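Local coordinates for histidine kinase (Paraburkholderia phymatum, PDB 6NB0), which probably acts as a phosphorelay sensor kinase, using ATP to phosphorylate a histidine of a protein, at residues G268-A271 with S275-L278. Numbering follows the deposited sequence.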
loop_
_atom_site.group_PDB
_atom_site.type_symbol
_atom_site.label_atom_id
_atom_site.label_comp_id
_atom_site.label_asym_id
_atom_site.label_seq_id
_atom_site.Cartn_x
_atom_site.Cartn_y
_atom_site.Cartn_z
ATOM N N GLY A 268 -15.411 18.088 -1.838
ATOM C CA GLY A 268 -16.258 19.097 -1.227
ATOM C C GLY A 268 -16.372 18.876 0.272
ATOM O O GLY A 268 -15.963 17.848 0.824
ATOM N N GLU A 269 -16.963 19.851 0.944
ATOM C CA GLU A 269 -17.192 19.688 2.370
ATOM C C GLU A 269 -18.355 18.723 2.601
ATOM O O GLU A 269 -19.089 18.355 1.675
ATOM C CB GLU A 269 -17.448 21.037 3.037
ATOM C CG GLU A 269 -18.783 21.666 2.695
ATOM C CD GLU A 269 -19.145 22.831 3.608
ATOM O OE1 GLU A 269 -18.642 22.890 4.753
ATOM O OE2 GLU A 269 -19.939 23.693 3.176
ATOM N N PHE A 270 -18.475 18.254 3.840
ATOM C CA PHE A 270 -19.658 17.501 4.250
ATOM C C PHE A 270 -20.772 18.517 4.472
ATOM O O PHE A 270 -20.743 19.277 5.444
ATOM C CB PHE A 270 -19.389 16.671 5.506
ATOM C CG PHE A 270 -18.396 15.535 5.301
ATOM C CD1 PHE A 270 -18.659 14.505 4.407
ATOM C CD2 PHE A 270 -17.210 15.486 6.026
ATOM C CE1 PHE A 270 -17.765 13.453 4.246
ATOM C CE2 PHE A 270 -16.301 14.434 5.846
ATOM C CZ PHE A 270 -16.590 13.421 4.974
ATOM N N ALA A 271 -21.736 18.555 3.556
ATOM C CA ALA A 271 -22.753 19.597 3.525
ATOM C C ALA A 271 -24.004 19.158 4.283
ATOM O O ALA A 271 -24.532 18.063 4.051
ATOM C CB ALA A 271 -23.106 19.957 2.081
ATOM N N SER A 275 -26.279 17.840 -0.775
ATOM C CA SER A 275 -25.395 16.769 -1.188
ATOM C C SER A 275 -23.939 17.191 -1.048
ATOM O O SER A 275 -23.581 18.353 -1.257
ATOM C CB SER A 275 -25.672 16.359 -2.637
ATOM O OG SER A 275 -26.556 15.249 -2.710
ATOM N N SER A 276 -23.106 16.232 -0.663
ATOM C CA SER A 276 -21.670 16.347 -0.791
ATOM C C SER A 276 -21.259 15.817 -2.149
ATOM O O SER A 276 -21.990 15.060 -2.797
ATOM C CB SER A 276 -20.946 15.580 0.315
ATOM O OG SER A 276 -21.426 16.018 1.582
ATOM N N THR A 277 -20.093 16.253 -2.594
ATOM C CA THR A 277 -19.564 15.813 -3.871
ATOM C C THR A 277 -18.081 15.528 -3.752
ATOM O O THR A 277 -17.358 16.198 -3.006
ATOM C CB THR A 277 -19.760 16.869 -4.973
ATOM O OG1 THR A 277 -19.002 18.041 -4.649
ATOM C CG2 THR A 277 -21.233 17.237 -5.122
ATOM N N LEU A 278 -17.639 14.540 -4.524
ATOM C CA LEU A 278 -16.240 14.344 -4.895
ATOM C C LEU A 278 -16.175 14.472 -6.410
ATOM O O LEU A 278 -16.966 13.828 -7.117
ATOM C CB LEU A 278 -15.737 12.957 -4.476
ATOM C CG LEU A 278 -15.906 12.541 -3.004
ATOM C CD1 LEU A 278 -15.403 11.104 -2.767
ATOM C CD2 LEU A 278 -15.170 13.536 -2.062
HETATM O O HOH W 1 -17.343 15.811 0.058
HETATM O O HOH W 2 -19.443 18.745 -1.035
#
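Ser276 OG comes up obliquely on the Phe270 ring, 4.2 Å from CD1. The phenyl also reaches Trp214 of strand 207-214, loop residues Ala216 and Pro218, and Phe186 of helix 173-189, with a glycerol beside it, probably from the crystallisation liquor. Gly268 N donates to Thr277 O (3.0 Å), nearly in line with the carbonyl bond, a last direct backbone link just beyond strand 264-267, the outermost strand, within this chain, of the five-stranded mixed sheet. The backbone then stands off at Glu269 and has come back by Ala271; water 2 bridges the two chains here, giving a proton to Glu269 O (2.8 Å) and accepting one from Thr277 N (3.0 Å). Farther along, Ser276 OG stands anti to its own carbonyl carbon (chi1 -55°) and accepts from Ala271 N over 3.2 Å, almost straight at 166°. Ala271 CB meets Ser275 O at 3.7 Å, while Ser276 bonds through its backbone to Trp214 on the strand's other side. Water 1 lies within hydrogen-bonding distance of Gly268 O (2.6 Å) and Thr277 O (3.1 Å), with more acceptors around it than protons to give. Direct backbone pairing thus gives way to two waters and a hydroxyl, which serve Glu269 O, Thr277 N and Ala271 N where the hairpin opens.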